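Local atomic coordinates of 4-aminobutyrate transaminase (Acinetobacter baumannii, PDB entry 6WOP), a protein that probably catalyses pyridoxal 5'-phosphate-dependent transfer of the amino group of 4-aminobutyrate to 2-oxoglutarate, as a class-III aminotransferase. Residues E29-A34 against T56-P61; G50-N55 against R392-L397; K62-V67 against G273-S278. All coordinates share one frame; numbering follows the deposited sequence.

Contact 1: E29-A34 against T56-P61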
ATOM      1  N   GLU A  29     -37.293  20.450  13.005  1.00 18.67           N
ATOM      2  CA  GLU A  29     -37.637  21.863  12.943  1.00 21.02           C
ATOM      3  C   GLU A  29     -37.024  22.667  14.084  1.00 19.44           C
ATOM      4  O   GLU A  29     -36.646  23.826  13.892  1.00 21.31           O
ATOM      5  CB  GLU A  29     -39.169  22.010  12.958  1.00 27.24           C
ATOM      6  CG  GLU A  29     -39.637  23.423  13.106  1.00 37.63           C
ATOM      7  CD  GLU A  29     -39.453  24.226  11.855  1.00 45.23           C
ATOM      8  OE1 GLU A  29     -39.616  23.643  10.768  1.00 44.59           O
ATOM      9  OE2 GLU A  29     -39.162  25.439  11.970  1.00 50.41           O
ATOM     10  N   LYS A  30     -36.853  22.055  15.246  1.00 18.52           N
ATOM     11  CA  LYS A  30     -36.352  22.762  16.416  1.00 19.90           C
ATOM     12  C   LYS A  30     -35.916  21.695  17.408  1.00 20.32           C
ATOM     13  O   LYS A  30     -36.473  20.594  17.407  1.00 21.06           O
ATOM     14  CB  LYS A  30     -37.468  23.670  17.051  1.00 17.73           C
ATOM     15  CG  LYS A  30     -36.959  24.403  18.215  1.00 20.43           C
ATOM     16  CD  LYS A  30     -37.953  25.473  18.701  1.00 31.18           C
ATOM     17  CE  LYS A  30     -37.245  26.526  19.594  1.00 36.79           C
ATOM     18  NZ  LYS A  30     -38.240  27.494  20.213  1.00 40.14           N
ATOM     19  N   ALA A  31     -34.935  22.016  18.247  1.00 14.44           N
ATOM     20  CA  ALA A  31     -34.521  21.059  19.265  1.00 19.20           C
ATOM     21  C   ALA A  31     -34.041  21.855  20.463  1.00 18.58           C
ATOM     22  O   ALA A  31     -33.514  22.957  20.303  1.00 17.71           O
ATOM     23  CB  ALA A  31     -33.406  20.101  18.776  1.00 18.08           C
ATOM     24  N   GLU A  32     -34.281  21.334  21.659  1.00 17.56           N
ATOM     25  CA  GLU A  32     -33.833  22.049  22.855  1.00 15.34           C
ATOM     26  C   GLU A  32     -33.692  21.039  23.981  1.00 18.71           C
ATOM     27  O   GLU A  32     -34.681  20.372  24.365  1.00 19.02           O
ATOM     28  CB  GLU A  32     -34.784  23.218  23.258  1.00 17.32           C
ATOM     29  CG  GLU A  32     -34.053  24.243  24.226  1.00 17.75           C
ATOM     30  CD  GLU A  32     -34.789  25.584  24.376  1.00 27.58           C
ATOM     31  OE1 GLU A  32     -35.541  25.943  23.481  1.00 29.50           O
ATOM     32  OE2 GLU A  32     -34.616  26.248  25.408  1.00 32.90           O
ATOM     33  N   ASN A  33     -32.487  21.019  24.568  1.00 16.82           N
ATOM     34  CA  ASN A  33     -32.080  20.105  25.638  1.00 18.46           C
ATOM     35  C   ASN A  33     -32.266  18.686  25.095  1.00 17.93           C
ATOM     36  O   ASN A  33     -31.497  18.282  24.205  1.00 17.72           O
ATOM     37  CB  ASN A  33     -32.812  20.370  26.989  1.00 14.32           C
ATOM     38  CG  ASN A  33     -32.221  19.509  28.187  1.00 19.25           C
ATOM     39  OD1 ASN A  33     -31.255  18.734  28.016  1.00 19.83           O
ATOM     40  ND2 ASN A  33     -32.783  19.657  29.348  1.00 22.05           N
ATOM     41  N   ALA A  34     -33.287  17.946  25.544  1.00 18.21           N
ATOM     42  CA  ALA A  34     -33.511  16.587  25.038  1.00 19.58           C
ATOM     43  C   ALA A  34     -34.856  16.468  24.307  1.00 18.73           C
ATOM     44  O   ALA A  34     -35.426  15.369  24.225  1.00 18.72           O
ATOM     45  CB  ALA A  34     -33.436  15.566  26.194  1.00 17.70           C
ATOM     46  N   THR A  56     -24.426  17.910  26.695  1.00 15.57           N
ATOM     47  CA  THR A  56     -24.979  19.129  27.327  1.00 16.43           C
ATOM     48  C   THR A  56     -26.329  19.541  26.744  1.00 16.38           C
ATOM     49  O   THR A  56     -26.866  20.589  27.142  1.00 18.00           O
ATOM     50  CB  THR A  56     -23.963  20.299  27.175  1.00 16.87           C
ATOM     51  OG1 THR A  56     -23.485  20.419  25.829  1.00 18.37           O
ATOM     52  CG2 THR A  56     -22.800  20.047  28.044  1.00 18.45           C
ATOM     53  N   GLY A  57     -26.868  18.767  25.808  1.00 19.55           N
ATOM     54  CA  GLY A  57     -28.195  18.980  25.266  1.00 20.04           C
ATOM     55  C   GLY A  57     -28.171  19.899  24.060  1.00 19.83           C
ATOM     56  O   GLY A  57     -27.223  20.648  23.833  1.00 19.27           O
ATOM     57  N   HIS A  58     -29.239  19.810  23.244  1.00 19.22           N
ATOM     58  CA  HIS A  58     -29.415  20.744  22.127  1.00 18.73           C
ATOM     59  C   HIS A  58     -29.514  22.176  22.652  1.00 16.19           C
ATOM     60  O   HIS A  58     -30.324  22.469  23.544  1.00 18.25           O
ATOM     61  CB  HIS A  58     -30.696  20.428  21.372  1.00 18.98           C
ATOM     62  CG  HIS A  58     -30.679  19.122  20.619  1.00 19.11           C
ATOM     63  ND1 HIS A  58     -30.218  19.013  19.314  1.00 18.75           N
ATOM     64  CD2 HIS A  58     -31.123  17.896  20.966  1.00 17.60           C
ATOM     65  CE1 HIS A  58     -30.392  17.771  18.893  1.00 23.87           C
ATOM     66  NE2 HIS A  58     -30.941  17.072  19.876  1.00 20.57           N
ATOM     67  N   ARG A  59     -28.713  23.077  22.095  1.00 16.77           N
ATOM     68  CA  ARG A  59     -28.816  24.506  22.413  1.00 14.40           C
ATOM     69  C   ARG A  59     -28.788  24.755  23.925  1.00 14.97           C
ATOM     70  O   ARG A  59     -29.617  25.502  24.462  1.00 15.21           O
ATOM     71  CB  ARG A  59     -30.075  25.125  21.760  1.00 15.27           C
ATOM     72  CG  ARG A  59     -29.999  25.194  20.165  1.00 16.47           C
ATOM     73  CD  ARG A  59     -31.370  25.533  19.534  1.00 15.60           C
ATOM     74  NE  ARG A  59     -31.909  26.781  20.117  1.00 16.12           N
ATOM     75  CZ  ARG A  59     -33.044  26.862  20.805  1.00 22.13           C
ATOM     76  NH1 ARG A  59     -33.817  25.776  20.966  1.00 21.29           N
ATOM     77  NH2 ARG A  59     -33.393  28.032  21.326  1.00 20.11           N
ATOM     78  N   HIS A  60     -27.814  24.137  24.615  1.00 14.58           N
ATOM     79  CA  HIS A  60     -27.628  24.466  26.019  1.00 15.40           C
ATOM     80  C   HIS A  60     -27.470  25.978  26.154  1.00 21.28           C
ATOM     81  O   HIS A  60     -26.689  26.585  25.398  1.00 18.39           O
ATOM     82  CB  HIS A  60     -26.392  23.733  26.561  1.00 15.80           C
ATOM     83  CG  HIS A  60     -26.173  23.920  28.020  1.00 17.75           C
ATOM     84  ND1 HIS A  60     -25.697  25.098  28.542  1.00 19.39           N
ATOM     85  CD2 HIS A  60     -26.362  23.081  29.072  1.00 16.83           C
ATOM     86  CE1 HIS A  60     -25.602  24.982  29.860  1.00 21.44           C
ATOM     87  NE2 HIS A  60     -25.974  23.760  30.200  1.00 20.31           N
ATOM     88  N   PRO A  61     -28.186  26.623  27.099  1.00 22.51           N
ATOM     89  CA  PRO A  61     -28.169  28.096  27.155  1.00 21.72           C
ATOM     90  C   PRO A  61     -26.790  28.699  27.280  1.00 22.48           C
ATOM     91  O   PRO A  61     -26.538  29.766  26.694  1.00 23.54           O
ATOM     92  CB  PRO A  61     -29.000  28.409  28.391  1.00 27.10           C
ATOM     93  CG  PRO A  61     -29.875  27.213  28.598  1.00 29.82           C
ATOM     94  CD  PRO A  61     -29.094  26.033  28.107  1.00 25.28           C
TER
HETATM   95  O   HOH W   1     -36.375  28.666  22.140  1.00 50.30           O
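R59 reaches from segment 56-61 to A31 and E32 near the end of strand 28-32, and H58 packs its ring on A31. The NH1 of R59 donates to A31 O at 2.9 Å, with that oxygen lying almost in the guanidinium plane, and also forms a salt bridge to E32 OE1 at 3.1 Å. The carboxylate and guanidinium stand nearly perpendicular, 84° apart, and NH1 meets OE1 from above the carboxylate plane. A bend at chi3 (55°) turns NE of R59 out of an otherwise extended start. H58 instead offers a ring face to A31: the methyl CB makes a CH-pi contact 3.5 Å from the ring centroid, while N33 O sits at the ring edge. Two backbone bonds, N33 N to H58 O (2.8 Å) and H58 N to N33 O (2.9 Å), close a single antiparallel hydrogen-bonded bridge.

Further out, one water accepts from K30 NZ at 2.9 Å and from R59 NH2, and donates to E32 OE1. R59 NE is taken by L71 O of the second subunit, N33 OD1 by the hydroxyl of T398, and D46 receives a weak hydrogen bond from H58 NE2. With K30 NZ 4.8 Å from R59 NH1, two like charges lie close together; the carboxylate of E32, bonded to R59 and the water, probably eases their repulsion, and the several bonds to R59 fix its guanidinium at the subunit interface.

Contact 2: G50-N55 against R392-L397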
ATOM      1  N   GLY A  50     -27.787  13.380  18.863  1.00 16.40           N
ATOM      2  CA  GLY A  50     -27.020  13.577  17.630  1.00 17.24           C
ATOM      3  C   GLY A  50     -25.869  12.600  17.505  1.00 18.92           C
ATOM      4  O   GLY A  50     -24.874  12.912  16.841  1.00 16.56           O
ATOM      5  N   ILE A  51     -25.994  11.413  18.119  1.00 19.27           N
ATOM      6  CA  ILE A  51     -24.972  10.366  18.230  1.00 21.15           C
ATOM      7  C   ILE A  51     -23.862  10.859  19.139  1.00 18.53           C
ATOM      8  O   ILE A  51     -22.710  11.043  18.667  1.00 20.32           O
ATOM      9  CB  ILE A  51     -24.325   9.907  16.905  1.00 20.68           C
ATOM     10  CG1 ILE A  51     -25.316   9.777  15.731  1.00 22.80           C
ATOM     11  CG2 ILE A  51     -23.658   8.569  17.133  1.00 19.83           C
ATOM     12  CD1 ILE A  51     -24.534   9.474  14.370  1.00 27.27           C
ATOM     13  N   ALA A  52     -24.208  11.109  20.408  1.00 17.47           N
ATOM     14  CA  ALA A  52     -23.250  11.375  21.498  1.00 18.68           C
ATOM     15  C   ALA A  52     -22.589  12.736  21.371  1.00 19.45           C
ATOM     16  O   ALA A  52     -21.578  13.001  22.027  1.00 18.28           O
ATOM     17  CB  ALA A  52     -22.179  10.251  21.542  1.00 17.92           C
ATOM     18  N   VAL A  53     -23.176  13.634  20.579  1.00 17.40           N
ATOM     19  CA  VAL A  53     -22.654  14.995  20.389  1.00 17.66           C
ATOM     20  C   VAL A  53     -23.242  15.985  21.382  1.00 15.71           C
ATOM     21  O   VAL A  53     -22.655  17.072  21.595  1.00 18.54           O
ATOM     22  CB  VAL A  53     -22.914  15.465  18.934  1.00 16.82           C
ATOM     23  CG1 VAL A  53     -22.436  16.895  18.713  1.00 16.87           C
ATOM     24  CG2 VAL A  53     -22.181  14.514  17.935  1.00 16.53           C
ATOM     25  N   LEU A  54     -24.350  15.647  22.030  1.00 18.65           N
ATOM     26  CA  LEU A  54     -25.094  16.627  22.822  1.00 17.76           C
ATOM     27  C   LEU A  54     -25.191  16.180  24.274  1.00 19.67           C
ATOM     28  O   LEU A  54     -26.283  16.205  24.877  1.00 17.44           O
ATOM     29  CB  LEU A  54     -26.499  16.846  22.211  1.00 18.09           C
ATOM     30  CG  LEU A  54     -26.259  17.308  20.757  1.00 19.53           C
ATOM     31  CD1 LEU A  54     -27.501  17.067  19.965  1.00 22.24           C
ATOM     32  CD2 LEU A  54     -25.852  18.811  20.803  1.00 17.10           C
ATOM     33  N   ASN A  55     -24.040  15.853  24.889  1.00 15.73           N
ATOM     34  CA  ASN A  55     -24.081  15.517  26.317  1.00 14.31           C
ATOM     35  C   ASN A  55     -24.636  16.669  27.140  1.00 14.55           C
ATOM     36  O   ASN A  55     -25.267  16.428  28.178  1.00 14.89           O
ATOM     37  CB  ASN A  55     -22.687  15.143  26.815  1.00 15.22           C
ATOM     38  CG  ASN A  55     -22.218  13.762  26.238  1.00 20.87           C
ATOM     39  OD1 ASN A  55     -23.007  13.006  25.553  1.00 21.52           O
ATOM     40  ND2 ASN A  55     -20.917  13.469  26.430  1.00 16.60           N
ATOM     41  N   ARG A 392     -28.457   1.510  21.834  1.00 20.25           N
ATOM     42  CA  ARG A 392     -27.520   2.241  22.674  1.00 24.27           C
ATOM     43  C   ARG A 392     -28.193   3.523  23.102  1.00 24.28           C
ATOM     44  O   ARG A 392     -29.052   4.038  22.382  1.00 29.45           O
ATOM     45  CB  ARG A 392     -26.216   2.561  21.917  1.00 22.90           C
ATOM     46  CG  ARG A 392     -26.498   3.344  20.621  1.00 24.46           C
ATOM     47  CD  ARG A 392     -25.179   3.746  19.976  1.00 28.41           C
ATOM     48  NE  ARG A 392     -25.308   3.947  18.532  1.00 30.18           N
ATOM     49  CZ  ARG A 392     -24.387   4.515  17.766  1.00 26.32           C
ATOM     50  NH1 ARG A 392     -23.278   4.979  18.307  1.00 27.35           N
ATOM     51  NH2 ARG A 392     -24.585   4.628  16.457  1.00 26.15           N
ATOM     52  N   PHE A 393     -27.852   4.020  24.294  1.00 19.97           N
ATOM     53  CA  PHE A 393     -28.542   5.184  24.868  1.00 17.83           C
ATOM     54  C   PHE A 393     -27.577   6.347  25.003  1.00 18.60           C
ATOM     55  O   PHE A 393     -26.562   6.244  25.710  1.00 19.97           O
ATOM     56  CB  PHE A 393     -29.156   4.807  26.220  1.00 21.35           C
ATOM     57  CG  PHE A 393     -30.158   3.720  26.100  1.00 25.21           C
ATOM     58  CD1 PHE A 393     -31.481   4.033  25.790  1.00 27.63           C
ATOM     59  CD2 PHE A 393     -29.773   2.385  26.217  1.00 25.05           C
ATOM     60  CE1 PHE A 393     -32.438   3.031  25.605  1.00 28.84           C
ATOM     61  CE2 PHE A 393     -30.711   1.367  26.021  1.00 24.67           C
ATOM     62  CZ  PHE A 393     -32.054   1.708  25.713  1.00 26.30           C
ATOM     63  N   LEU A 394     -27.894   7.457  24.323  1.00 21.11           N
ATOM     64  CA  LEU A 394     -27.054   8.648  24.248  1.00 18.23           C
ATOM     65  C   LEU A 394     -27.827   9.929  24.537  1.00 19.55           C
ATOM     66  O   LEU A 394     -27.538  11.003  23.939  1.00 19.77           O
ATOM     67  CB  LEU A 394     -26.426   8.728  22.864  1.00 17.58           C
ATOM     68  CG  LEU A 394     -25.378   7.632  22.719  1.00 18.60           C
ATOM     69  CD1 LEU A 394     -24.972   7.487  21.179  1.00 18.32           C
ATOM     70  CD2 LEU A 394     -24.188   7.984  23.590  1.00 18.47           C
ATOM     71  N   TYR A 395     -28.843   9.843  25.437  1.00 19.37           N
ATOM     72  CA  TYR A 395     -29.629  11.005  25.842  1.00 19.33           C
ATOM     73  C   TYR A 395     -28.709  12.092  26.360  1.00 17.60           C
ATOM     74  O   TYR A 395     -27.687  11.765  26.970  1.00 21.33           O
ATOM     75  CB  TYR A 395     -30.573  10.589  26.957  1.00 20.28           C
ATOM     76  CG  TYR A 395     -29.868   9.706  28.015  1.00 21.45           C
ATOM     77  CD1 TYR A 395     -29.184  10.263  29.093  1.00 18.77           C
ATOM     78  CD2 TYR A 395     -29.918   8.320  27.930  1.00 20.93           C
ATOM     79  CE1 TYR A 395     -28.539   9.418  30.069  1.00 19.67           C
ATOM     80  CE2 TYR A 395     -29.306   7.497  28.847  1.00 24.07           C
ATOM     81  CZ  TYR A 395     -28.641   8.040  29.920  1.00 21.90           C
ATOM     82  OH  TYR A 395     -28.061   7.181  30.798  1.00 23.53           O
ATOM     83  N   PRO A 396     -29.052  13.380  26.199  1.00 18.84           N
ATOM     84  CA  PRO A 396     -28.283  14.436  26.866  1.00 14.54           C
ATOM     85  C   PRO A 396     -28.202  14.192  28.352  1.00 18.95           C
ATOM     86  O   PRO A 396     -29.182  13.751  28.957  1.00 21.26           O
ATOM     87  CB  PRO A 396     -29.114  15.719  26.556  1.00 14.38           C
ATOM     88  CG  PRO A 396     -29.634  15.436  25.132  1.00 13.98           C
ATOM     89  CD  PRO A 396     -30.007  13.919  25.214  1.00 15.64           C
ATOM     90  N   LEU A 397     -27.018  14.480  28.953  1.00 15.77           N
ATOM     91  CA  LEU A 397     -26.849  14.324  30.403  1.00 16.63           C
ATOM     92  C   LEU A 397     -27.641  15.380  31.179  1.00 19.83           C
ATOM     93  O   LEU A 397     -27.832  15.241  32.415  1.00 23.60           O
ATOM     94  CB  LEU A 397     -25.385  14.467  30.768  1.00 18.08           C
ATOM     95  CG  LEU A 397     -24.447  13.458  30.079  1.00 16.89           C
ATOM     96  CD1 LEU A 397     -22.981  13.620  30.580  1.00 16.92           C
ATOM     97  CD2 LEU A 397     -24.959  12.030  30.368  1.00 17.94           C
TER
HETATM   98  O   HOH W   2     -25.389  12.962  23.625  1.00 18.14           O
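I51 and R392 cross obliquely, the CG2 methyl of I51 lying 3.8 Å from NH1 of the guanidinium. R392 CG stands between the backbone N and the carbonyl carbon (chi1 56°), and from CG to NE the chain runs extended toward the residue 50-55 turn. L394 reaches in from the same segment: its CD2 packs on A52 CB at 3.7 Å, with CD1 also close to that methyl, forming a small apolar contact beside the arginine. Further along, P396 lays its ring carbons CB and CG against L54 O, CB being 3.3 Å away. L397 folds over N55, its CB and CG beside N55 O and its CD1 near N55 CB. The backbone joins here through L397 N to N55 O, a short but bent bond of 2.7 Å with a 137° angle at the hydrogen. A water ties the two segments together as well, donating to L394 O (2.9 Å) and N55 OD1 (3.1 Å) and accepting a longer bond from L54 N.

Other parts of the chain complete the polar groups: R392 NH2 is in a salt bridge with E212, N55 ND2 donates to F246 O, and the backbone oxygen of I51 accepts from K269 NZ. A buried Arg-Glu pair of this kind, beside an isoleucine, is consistent with the substrate pocket of 4-aminobutyrate aminotransferases in the class-III family.

Contact 3: K62-V67 against G273-S278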
ATOM      1  N   LYS A  62     -25.897  28.098  28.060  1.00 19.55           N
ATOM      2  CA  LYS A  62     -24.551  28.621  28.212  1.00 23.32           C
ATOM      3  C   LYS A  62     -23.763  28.537  26.904  1.00 20.35           C
ATOM      4  O   LYS A  62     -22.933  29.407  26.620  1.00 21.80           O
ATOM      5  CB  LYS A  62     -23.810  27.876  29.328  1.00 28.31           C
ATOM      6  CG  LYS A  62     -24.462  28.154  30.675  1.00 36.64           C
ATOM      7  CD  LYS A  62     -23.764  29.235  31.444  1.00 41.07           C
ATOM      8  CE  LYS A  62     -24.238  29.325  32.867  1.00 44.73           C
ATOM      9  NZ  LYS A  62     -24.428  30.740  33.277  1.00 47.43           N
ATOM     10  N   VAL A  63     -23.836  27.371  26.279  1.00 18.50           N
ATOM     11  CA  VAL A  63     -23.181  27.172  24.997  1.00 17.30           C
ATOM     12  C   VAL A  63     -23.645  28.221  23.982  1.00 18.20           C
ATOM     13  O   VAL A  63     -22.829  28.870  23.289  1.00 18.70           O
ATOM     14  CB  VAL A  63     -23.435  25.740  24.499  1.00 19.88           C
ATOM     15  CG1 VAL A  63     -22.763  25.580  23.131  1.00 22.85           C
ATOM     16  CG2 VAL A  63     -22.877  24.696  25.506  1.00 18.53           C
ATOM     17  N   ILE A  64     -24.972  28.377  23.843  1.00 16.62           N
ATOM     18  CA  ILE A  64     -25.489  29.296  22.852  1.00 15.60           C
ATOM     19  C   ILE A  64     -25.069  30.723  23.198  1.00 18.72           C
ATOM     20  O   ILE A  64     -24.697  31.505  22.302  1.00 19.17           O
ATOM     21  CB  ILE A  64     -27.030  29.157  22.735  1.00 18.62           C
ATOM     22  CG1 ILE A  64     -27.395  27.783  22.127  1.00 17.05           C
ATOM     23  CG2 ILE A  64     -27.608  30.281  21.862  1.00 22.68           C
ATOM     24  CD1 ILE A  64     -26.564  27.496  20.793  1.00 15.41           C
ATOM     25  N   ALA A  65     -25.109  31.082  24.501  1.00 21.03           N
ATOM     26  CA  ALA A  65     -24.638  32.414  24.893  1.00 18.78           C
ATOM     27  C   ALA A  65     -23.173  32.617  24.485  1.00 20.04           C
ATOM     28  O   ALA A  65     -22.800  33.674  23.966  1.00 18.10           O
ATOM     29  CB  ALA A  65     -24.785  32.640  26.400  1.00 19.30           C
ATOM     30  N   ALA A  66     -22.341  31.605  24.677  1.00 15.82           N
ATOM     31  CA  ALA A  66     -20.920  31.779  24.335  1.00 17.04           C
ATOM     32  C   ALA A  66     -20.741  31.954  22.848  1.00 18.83           C
ATOM     33  O   ALA A  66     -19.870  32.730  22.413  1.00 19.90           O
ATOM     34  CB  ALA A  66     -20.089  30.579  24.818  1.00 17.57           C
ATOM     35  N   VAL A  67     -21.510  31.193  22.044  1.00 16.27           N
ATOM     36  CA  VAL A  67     -21.438  31.293  20.582  1.00 14.69           C
ATOM     37  C   VAL A  67     -22.014  32.622  20.122  1.00 16.98           C
ATOM     38  O   VAL A  67     -21.481  33.260  19.209  1.00 15.61           O
ATOM     39  CB  VAL A  67     -22.192  30.122  19.911  1.00 12.70           C
ATOM     40  CG1 VAL A  67     -22.372  30.378  18.366  1.00 12.32           C
ATOM     41  CG2 VAL A  67     -21.355  28.822  20.149  1.00 13.25           C
ATOM     42  N   GLY A 273     -20.338  20.436  21.943  1.00 14.55           N
ATOM     43  CA  GLY A 273     -21.761  20.653  22.325  1.00 15.83           C
ATOM     44  C   GLY A 273     -22.695  20.972  21.171  1.00 15.88           C
ATOM     45  O   GLY A 273     -23.716  21.656  21.367  1.00 18.08           O
ATOM     46  N   GLY A 274     -22.434  20.434  19.997  1.00 15.40           N
ATOM     47  CA  GLY A 274     -23.256  20.732  18.849  1.00 16.31           C
ATOM     48  C   GLY A 274     -22.600  21.618  17.784  1.00 15.83           C
ATOM     49  O   GLY A 274     -23.322  22.087  16.870  1.00 17.76           O
ATOM     50  N   PHE A 275     -21.275  21.861  17.872  1.00 13.21           N
ATOM     51  CA  PHE A 275     -20.577  22.640  16.839  1.00 15.47           C
ATOM     52  C   PHE A 275     -19.304  21.907  16.413  1.00 14.54           C
ATOM     53  O   PHE A 275     -18.668  21.271  17.258  1.00 17.41           O
ATOM     54  CB  PHE A 275     -20.183  24.016  17.380  1.00 15.36           C
ATOM     55  CG  PHE A 275     -21.383  24.890  17.729  1.00 15.10           C
ATOM     56  CD1 PHE A 275     -21.992  24.802  18.956  1.00 13.63           C
ATOM     57  CD2 PHE A 275     -21.891  25.771  16.780  1.00 16.14           C
ATOM     58  CE1 PHE A 275     -23.155  25.556  19.266  1.00 13.91           C
ATOM     59  CE2 PHE A 275     -23.060  26.566  17.087  1.00 14.19           C
ATOM     60  CZ  PHE A 275     -23.669  26.439  18.328  1.00 15.55           C
ATOM     61  N   PRO A 276     -18.866  22.039  15.157  1.00 17.35           N
ATOM     62  CA  PRO A 276     -17.770  21.152  14.672  1.00 14.01           C
ATOM     63  C   PRO A 276     -16.425  21.547  15.258  1.00 15.98           C
ATOM     64  O   PRO A 276     -15.885  22.633  14.965  1.00 14.57           O
ATOM     65  CB  PRO A 276     -17.798  21.328  13.150  1.00 13.70           C
ATOM     66  CG  PRO A 276     -19.238  21.673  12.845  1.00 17.02           C
ATOM     67  CD  PRO A 276     -19.642  22.588  14.029  1.00 16.66           C
ATOM     68  N   ILE A 277     -15.856  20.618  16.039  1.00 17.40           N
ATOM     69  CA  ILE A 277     -14.485  20.727  16.525  1.00 15.20           C
ATOM     70  C   ILE A 277     -14.069  19.349  17.012  1.00 14.69           C
ATOM     71  O   ILE A 277     -14.909  18.556  17.451  1.00 13.11           O
ATOM     72  CB  ILE A 277     -14.395  21.774  17.670  1.00 15.67           C
ATOM     73  CG1 ILE A 277     -12.959  21.928  18.200  1.00 17.00           C
ATOM     74  CG2 ILE A 277     -15.332  21.392  18.845  1.00 16.15           C
ATOM     75  CD1 ILE A 277     -12.712  23.222  19.104  1.00 13.15           C
ATOM     76  N   SER A 278     -12.749  19.106  17.048  1.00 13.77           N
ATOM     77  CA  SER A 278     -12.138  17.859  17.542  1.00 13.54           C
ATOM     78  C   SER A 278     -10.817  18.228  18.184  1.00 15.80           C
ATOM     79  O   SER A 278     -10.415  19.400  18.165  1.00 15.38           O
ATOM     80  CB  SER A 278     -11.880  16.852  16.414  1.00 11.77           C
ATOM     81  OG  SER A 278     -10.847  17.335  15.563  1.00 17.54           O
TER
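The ring of F275 is the one flat group here, and the helix segment 62-67 meets it at a face and at an edge. Over one face lies CG2 of V67, 4.0 Å from the ring centroid and 20° off the normal, a CH-pi contact displaced toward the rim so that CZ and CE1 are its nearest ring atoms. V67 CG1 adds a looser approach to CE2 and CZ. At the edge, in the ring plane, CD1 of I64 points at CZ from 3.9 Å. V63 comes obliquely, with CG1 3.9 Å from CE1.

The three aliphatic residues approach differently: V67 and F275 reach toward each other tip to tip, I64 crosses the phenylalanine at about a right angle, and V63 slides past it in the opposite direction. The CB of F275 points toward the helix, and CG lies anti to the carbonyl carbon (chi1 -65°). V67 CG2, anti to its own carbonyl carbon, is the methyl over the ring face. V63 and V67 are one helical turn apart, linked by the backbone bond from V67 N to V63 O (2.9 Å), and I64 follows V63 directly, giving the ring a surface of branched side chains. The side chains meet through carbon alone; V63 CG1 also lies 4.4 Å from the backbone G273 O.

Around this pairing, A308 of helix 303-318 packs against both V63 and F275, while T75 of the second subunit touches I64 and F275 and L71 of that subunit touches V67. Helix 61-71, helix 303-318 and the 273-278 loop thus meet here near the second subunit, where the loop leads from strand 264-267 into strand 278-283 of the mixed sheet that also holds strands 104-109 and 236-240.

The three contacts form a cluster in which each touches the other two: the centre of contact 1 lies about 11 Å from those of contacts 2 and 3, which are about 15 Å apart. Contacts 1 and 2 both reach the mixed sheet holding strands 28-32 and 390-393, and P396 packs against N33, A34 and G57. R59 and I64 touch between contacts 1 and 3, L54 and G273 between contacts 2 and 3. In sequence, the segments of contacts 1 and 2 alternate; contact 1 closes before contact 3 opens, and contact 3 is nested inside contact 2. All three touch the second subunit, so residues 50-67 join distant parts of the chain beside that interface.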